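Local coordinates for putative O-GlcNAcase nagJ (Clostridium perfringens, PDB 6PV5), which probably acts as a hexosaminidase of glycoside hydrolase family 84, this chain carrying the catalytic domain and flanking domains of a longer protein, at residues V370-N375 with R397-W402; L401-P406 with S432-N437. One frame throughout, in Å; residues are numbered along the deposited sequence.

Contact 1. Residues V370-N375 with R397-W402; sequences VMWTGN and RKMMLW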
loop_
_atom_site.group_PDB
_atom_site.type_symbol
_atom_site.label_atom_id
_atom_site.label_comp_id
_atom_site.label_asym_id
_atom_site.label_seq_id
_atom_site.Cartn_x
_atom_site.Cartn_y
_atom_site.Cartn_z
ATOM N N VAL A 370 -13.968 7.595 10.315
ATOM C CA VAL A 370 -14.299 6.243 10.751
ATOM C C VAL A 370 -13.797 5.234 9.717
ATOM O O VAL A 370 -14.139 5.324 8.535
ATOM C CB VAL A 370 -15.804 6.049 11.018
ATOM C CG1 VAL A 370 -16.114 4.650 11.535
ATOM C CG2 VAL A 370 -16.321 7.058 12.036
ATOM N N MET A 371 -13.018 4.259 10.212
ATOM C CA MET A 371 -12.415 3.201 9.409
ATOM C C MET A 371 -13.288 1.954 9.491
ATOM O O MET A 371 -13.868 1.648 10.530
ATOM C CB MET A 371 -10.989 2.880 9.892
ATOM C CG MET A 371 -10.029 4.048 9.623
ATOM S SD MET A 371 -8.269 3.775 10.066
ATOM C CE MET A 371 -8.324 3.508 11.835
ATOM N N TRP A 372 -13.401 1.256 8.364
ATOM C CA TRP A 372 -14.029 -0.049 8.388
ATOM C C TRP A 372 -13.307 -0.938 7.381
ATOM O O TRP A 372 -12.526 -0.435 6.567
ATOM C CB TRP A 372 -15.546 0.090 8.135
ATOM C CG TRP A 372 -16.078 -0.338 6.798
ATOM C CD1 TRP A 372 -16.968 -1.355 6.575
ATOM C CD2 TRP A 372 -15.868 0.291 5.518
ATOM N NE1 TRP A 372 -17.306 -1.415 5.246
ATOM C CE2 TRP A 372 -16.624 -0.439 4.568
ATOM C CE3 TRP A 372 -15.090 1.369 5.070
ATOM C CZ2 TRP A 372 -16.634 -0.118 3.211
ATOM C CZ3 TRP A 372 -15.105 1.689 3.731
ATOM C CH2 TRP A 372 -15.862 0.959 2.811
ATOM N N THR A 373 -13.538 -2.257 7.458
ATOM C CA THR A 373 -12.706 -3.158 6.667
ATOM C C THR A 373 -13.406 -3.639 5.393
ATOM O O THR A 373 -12.791 -4.349 4.588
ATOM C CB THR A 373 -12.232 -4.338 7.530
ATOM O OG1 THR A 373 -13.396 -5.017 8.016
ATOM C CG2 THR A 373 -11.343 -3.911 8.684
ATOM N N GLY A 374 -14.671 -3.229 5.188
ATOM C CA GLY A 374 -15.492 -3.782 4.115
ATOM C C GLY A 374 -16.509 -4.755 4.692
ATOM O O GLY A 374 -16.744 -4.742 5.898
ATOM N N ASN A 375 -17.094 -5.622 3.857
ATOM C CA ASN A 375 -18.183 -6.467 4.356
ATOM C C ASN A 375 -17.675 -7.428 5.427
ATOM O O ASN A 375 -18.411 -7.777 6.334
ATOM C CB ASN A 375 -18.884 -7.288 3.264
ATOM C CG ASN A 375 -19.602 -6.425 2.243
ATOM O OD1 ASN A 375 -19.828 -5.240 2.463
ATOM N ND2 ASN A 375 -19.961 -7.009 1.116
ATOM N N ARG A 397 -21.463 9.901 6.404
ATOM C CA ARG A 397 -20.163 10.468 6.079
ATOM C C ARG A 397 -19.414 9.486 5.183
ATOM O O ARG A 397 -19.709 8.292 5.170
ATOM C CB ARG A 397 -19.351 10.750 7.352
ATOM C CG ARG A 397 -18.870 9.486 8.056
ATOM C CD ARG A 397 -18.403 9.659 9.485
ATOM N NE ARG A 397 -19.540 9.770 10.379
ATOM C CZ ARG A 397 -19.485 10.284 11.607
ATOM N NH1 ARG A 397 -18.339 10.744 12.088
ATOM N NH2 ARG A 397 -20.577 10.337 12.352
ATOM N N LYS A 398 -18.457 10.025 4.430
ATOM C CA LYS A 398 -17.494 9.223 3.702
ATOM C C LYS A 398 -16.636 8.403 4.671
ATOM O O LYS A 398 -16.109 8.907 5.655
ATOM C CB LYS A 398 -16.645 10.115 2.807
ATOM C CG LYS A 398 -17.343 10.577 1.543
ATOM C CD LYS A 398 -16.365 11.253 0.616
ATOM C CE LYS A 398 -16.951 11.659 -0.714
ATOM N NZ LYS A 398 -15.887 11.738 -1.741
ATOM N N MET A 399 -16.540 7.105 4.391
ATOM C CA MET A 399 -15.842 6.193 5.286
ATOM C C MET A 399 -14.358 6.166 4.908
ATOM O O MET A 399 -13.985 6.659 3.843
ATOM C CB MET A 399 -16.459 4.799 5.139
ATOM C CG MET A 399 -17.912 4.762 5.610
ATOM S SD MET A 399 -18.159 5.259 7.339
ATOM C CE MET A 399 -17.453 3.899 8.268
ATOM N N MET A 400 -13.526 5.568 5.768
ATOM C CA MET A 400 -12.145 5.249 5.406
ATOM C C MET A 400 -11.958 3.725 5.346
ATOM O O MET A 400 -12.370 3.011 6.248
ATOM C CB MET A 400 -11.185 5.864 6.434
ATOM C CG MET A 400 -11.253 7.381 6.417
ATOM S SD MET A 400 -9.727 8.252 6.855
ATOM C CE MET A 400 -9.986 9.803 5.992
ATOM N N LEU A 401 -11.361 3.218 4.267
ATOM C CA LEU A 401 -11.252 1.774 4.126
ATOM C C LEU A 401 -9.918 1.277 4.699
ATOM O O LEU A 401 -8.856 1.651 4.215
ATOM C CB LEU A 401 -11.423 1.398 2.652
ATOM C CG LEU A 401 -11.219 -0.091 2.326
ATOM C CD1 LEU A 401 -12.228 -1.002 3.048
ATOM C CD2 LEU A 401 -11.260 -0.324 0.819
ATOM N N TRP A 402 -9.990 0.475 5.763
ATOM C CA TRP A 402 -8.844 -0.230 6.290
ATOM C C TRP A 402 -8.726 -1.542 5.505
ATOM O O TRP A 402 -9.557 -2.439 5.629
ATOM C CB TRP A 402 -9.064 -0.458 7.782
ATOM C CG TRP A 402 -8.044 -1.323 8.456
ATOM C CD1 TRP A 402 -7.656 -2.582 8.090
ATOM C CD2 TRP A 402 -7.322 -1.018 9.663
ATOM N NE1 TRP A 402 -6.734 -3.074 8.975
ATOM C CE2 TRP A 402 -6.511 -2.143 9.953
ATOM C CE3 TRP A 402 -7.278 0.092 10.519
ATOM C CZ2 TRP A 402 -5.664 -2.190 11.064
ATOM C CZ3 TRP A 402 -6.459 0.030 11.628
ATOM C CH2 TRP A 402 -5.670 -1.094 11.896
HETATM O O HOH W 1 -14.414 8.550 7.746
HETATM O O HOH W 2 -9.939 -4.985 4.901
#

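Contact 2. Residues L401-P406 with S432-N437; sequences LWWNYP and SGFIVN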
loop_
_atom_site.group_PDB
_atom_site.type_symbol
_atom_site.label_atom_id
_atom_site.label_comp_id
_atom_site.label_asym_id
_atom_site.label_seq_id
_atom_site.Cartn_x
_atom_site.Cartn_y
_atom_site.Cartn_z
ATOM N N LEU A 401 -11.361 3.218 4.267
ATOM C CA LEU A 401 -11.252 1.774 4.126
ATOM C C LEU A 401 -9.918 1.277 4.699
ATOM O O LEU A 401 -8.856 1.651 4.215
ATOM C CB LEU A 401 -11.423 1.398 2.652
ATOM C CG LEU A 401 -11.219 -0.091 2.326
ATOM C CD1 LEU A 401 -12.228 -1.002 3.048
ATOM C CD2 LEU A 401 -11.260 -0.324 0.819
ATOM N N TRP A 402 -9.990 0.475 5.763
ATOM C CA TRP A 402 -8.844 -0.230 6.290
ATOM C C TRP A 402 -8.726 -1.542 5.505
ATOM O O TRP A 402 -9.557 -2.439 5.629
ATOM C CB TRP A 402 -9.064 -0.458 7.782
ATOM C CG TRP A 402 -8.044 -1.323 8.456
ATOM C CD1 TRP A 402 -7.656 -2.582 8.090
ATOM C CD2 TRP A 402 -7.322 -1.018 9.663
ATOM N NE1 TRP A 402 -6.734 -3.074 8.975
ATOM C CE2 TRP A 402 -6.511 -2.143 9.953
ATOM C CE3 TRP A 402 -7.278 0.092 10.519
ATOM C CZ2 TRP A 402 -5.664 -2.190 11.064
ATOM C CZ3 TRP A 402 -6.459 0.030 11.628
ATOM C CH2 TRP A 402 -5.670 -1.094 11.896
ATOM N N TRP A 403 -7.738 -1.600 4.618
ATOM C CA TRP A 403 -7.682 -2.707 3.675
ATOM C C TRP A 403 -6.682 -3.760 4.141
ATOM O O TRP A 403 -5.477 -3.495 4.182
ATOM C CB TRP A 403 -7.372 -2.194 2.274
ATOM C CG TRP A 403 -7.471 -3.295 1.274
ATOM C CD1 TRP A 403 -6.486 -3.730 0.435
ATOM C CD2 TRP A 403 -8.606 -4.149 1.055
ATOM N NE1 TRP A 403 -6.949 -4.772 -0.317
ATOM C CE2 TRP A 403 -8.232 -5.071 0.059
ATOM C CE3 TRP A 403 -9.886 -4.234 1.620
ATOM C CZ2 TRP A 403 -9.095 -6.067 -0.396
ATOM C CZ3 TRP A 403 -10.748 -5.206 1.156
ATOM C CH2 TRP A 403 -10.344 -6.117 0.178
ATOM N N ASN A 404 -7.203 -4.942 4.470
ATOM C CA ASN A 404 -6.412 -6.008 5.076
ATOM C C ASN A 404 -5.697 -6.845 4.004
ATOM O O ASN A 404 -5.935 -8.046 3.852
ATOM C CB ASN A 404 -7.270 -6.879 5.998
ATOM C CG ASN A 404 -7.354 -6.303 7.396
ATOM O OD1 ASN A 404 -6.360 -5.801 7.915
ATOM N ND2 ASN A 404 -8.532 -6.332 7.995
ATOM N N TYR A 405 -4.786 -6.201 3.287
ATOM C CA TYR A 405 -3.887 -6.850 2.343
ATOM C C TYR A 405 -2.797 -5.827 2.037
ATOM O O TYR A 405 -3.119 -4.645 1.857
ATOM C CB TYR A 405 -4.683 -7.200 1.081
ATOM C CG TYR A 405 -3.918 -7.956 0.034
ATOM C CD1 TYR A 405 -3.989 -9.343 -0.027
ATOM C CD2 TYR A 405 -3.090 -7.300 -0.858
ATOM C CE1 TYR A 405 -3.285 -10.058 -0.985
ATOM C CE2 TYR A 405 -2.388 -8.001 -1.824
ATOM C CZ TYR A 405 -2.482 -9.385 -1.888
ATOM O OH TYR A 405 -1.771 -10.084 -2.825
ATOM N N PRO A 406 -1.488 -6.186 1.964
ATOM C CA PRO A 406 -1.006 -7.576 2.010
ATOM C C PRO A 406 -0.875 -8.330 3.330
ATOM O O PRO A 406 -0.378 -9.463 3.340
ATOM C CB PRO A 406 0.400 -7.448 1.385
ATOM C CG PRO A 406 0.870 -6.071 1.807
ATOM C CD PRO A 406 -0.402 -5.233 1.711
ATOM N N SER A 432 -13.254 8.280 1.648
ATOM C CA SER A 432 -12.326 9.410 1.606
ATOM C C SER A 432 -10.908 8.988 1.994
ATOM O O SER A 432 -9.960 9.768 1.852
ATOM C CB SER A 432 -12.794 10.491 2.559
ATOM O OG SER A 432 -12.880 9.963 3.883
ATOM N N GLY A 433 -10.777 7.786 2.569
ATOM C CA GLY A 433 -9.469 7.299 2.987
ATOM C C GLY A 433 -9.226 5.851 2.562
ATOM O O GLY A 433 -10.121 5.011 2.647
ATOM N N PHE A 434 -8.001 5.590 2.107
ATOM C CA PHE A 434 -7.553 4.242 1.806
ATOM C C PHE A 434 -6.312 3.895 2.642
ATOM O O PHE A 434 -5.303 4.590 2.597
ATOM C CB PHE A 434 -7.348 4.093 0.299
ATOM C CG PHE A 434 -6.873 2.717 -0.087
ATOM C CD1 PHE A 434 -7.668 1.605 0.151
ATOM C CD2 PHE A 434 -5.636 2.533 -0.688
ATOM C CE1 PHE A 434 -7.234 0.334 -0.194
ATOM C CE2 PHE A 434 -5.194 1.256 -1.013
ATOM C CZ PHE A 434 -5.993 0.160 -0.767
ATOM N N ILE A 435 -6.414 2.829 3.438
ATOM C CA ILE A 435 -5.392 2.460 4.401
ATOM C C ILE A 435 -4.983 1.003 4.180
ATOM O O ILE A 435 -5.812 0.095 4.266
ATOM C CB ILE A 435 -5.925 2.665 5.828
ATOM C CG1 ILE A 435 -6.436 4.093 6.040
ATOM C CG2 ILE A 435 -4.883 2.275 6.864
ATOM C CD1 ILE A 435 -7.654 4.145 6.927
ATOM N N VAL A 436 -3.694 0.796 3.896
ATOM C CA VAL A 436 -3.130 -0.529 3.665
ATOM C C VAL A 436 -2.567 -1.089 4.963
ATOM O O VAL A 436 -1.812 -0.410 5.654
ATOM C CB VAL A 436 -2.021 -0.477 2.610
ATOM C CG1 VAL A 436 -1.343 -1.840 2.460
ATOM C CG2 VAL A 436 -2.572 0.029 1.291
ATOM N N ASN A 437 -3.011 -2.298 5.313
ATOM C CA ASN A 437 -2.440 -3.055 6.411
ATOM C C ASN A 437 -1.441 -4.057 5.816
ATOM O O ASN A 437 -1.827 -4.950 5.064
ATOM C CB ASN A 437 -3.520 -3.759 7.229
ATOM C CG ASN A 437 -3.027 -4.256 8.574
ATOM O OD1 ASN A 437 -1.956 -3.857 9.031
ATOM N ND2 ASN A 437 -3.780 -5.140 9.205
#

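Contact 1. Residues V370-N375 with R397-W402
Leu401 CD1 sits over one face of the Trp372 indole, 4.1 Å from the centroid of its six-membered ring and 16° off the normal. This is a CH-pi contact. The backbone N of Gly374 lies over the rim of the same face. At the ring edge, Met400 O is 3.4 Å from Trp372 CE3. Met399 CB approaches Trp372 CZ3 obliquely. The Met399 chain then folds twice (chi2 -58°, chi3 -71°), which lays its CE against Val370 CG1 at 3.6 Å. On the opposite face of the sheet, Met371 leans on the indole of Trp402. Its CE is 3.8 Å from Trp402 CE3, in the ring plane, and its sulfur also stands at the edge, a Met-aromatic contact.

The parallel strands position these groups. Met400 N donates to Val370 O (2.8 Å), Trp372 N to Met400 O (2.9 Å) and Trp402 N to Trp372 O (2.8 Å). Waters extend the pairing at both ends. One accepts from Val370 N and lies within bonding distance of Lys398 O, and the other donates to Thr373 O and Trp402 O. Further out, the guanidinium of Arg397 hydrogen-bonds to the backbone carbonyls of Leu364, Asp365, Ile368 and Tyr395. Helix 385-395, which connects the strands in a right-handed beta-alpha-beta crossover, packs on Trp372 through Ala388 and Val391.

Bonds across the contact run between backbone atoms, helped by two waters, while sulfur, methyl and aromatic groups line both faces. The Trp402 side chain lies about 8 Å from that of Asp305, the predicted proton donor, so this end probably borders the active site.

Contact 2. Residues L401-P406 with S432-N437
Asn437 ND2 lies at the edge of the Trp402 indole, 3.6 Å from NE1, with ring and amide planes 72° apart. Asn437 CG stands anti to the backbone N (chi1 -165°), carrying the amide toward Asn404. Both groups donate to Asn404 OD1. The bond from Asn437 ND2 is 3.0 Å long, nearly straight and in the Asn437 amide plane. Trp402 NE1 reaches the same oxygen at 2.9 Å from above the Asn404 amide plane, while the oxygen stays in the indole plane. Two donors thus grip one acceptor and restrict the rotation of both amides. On the other face of the sheet, Phe434 CE1 presses on Trp403 CB at 3.5 Å. Their rings meet obliquely, with planes 34° apart. Leu401 CD2 touches the Phe434 edge. Pro406 CB covers part of one face of the Tyr405 ring. A cis peptide joins these two residues, and Pro406 CD packs on Val436 CG1 at 3.6 Å.

The backbones pair in parallel through Leu401 N to Gly433 O, Ile435 N to Leu401 O, Trp403 N to Ile435 O and Asn437 N to Trp403 O. Asn404 centres an inverse gamma turn, and its ND2 donates to Val377 O.

These are neighbouring strands of the barrel. Ile435 and Asn437 also touch strand 188-192, through Val192. Outside, Tyr455 of helix 446-457 meets Phe434 edge-to-face, and Ser448 and Thr449 of that helix cover Pro406 and Val436.

In the fold
Both contacts are buried and belong to one closed eight-stranded parallel barrel, the TIM-barrel catalytic domain of this chain. They share strand 399-403: contact 1 joins it to strand 369-372 and contact 2 to strand 431-436, next to the closure with strand 188-192. A probable bond from Ser432 N to Met399 O carries the contact 2 ladder back into segment 397-402, and Met371 SD packs on Ile435 CD1. Contact 1 is richer in methionine and has bridging waters at its ends. In contact 2, two asparagines and an indole N-H add a side-chain hydrogen-bond network that contact 1 lacks. Contact 2 also lies nearer the centre of the chain.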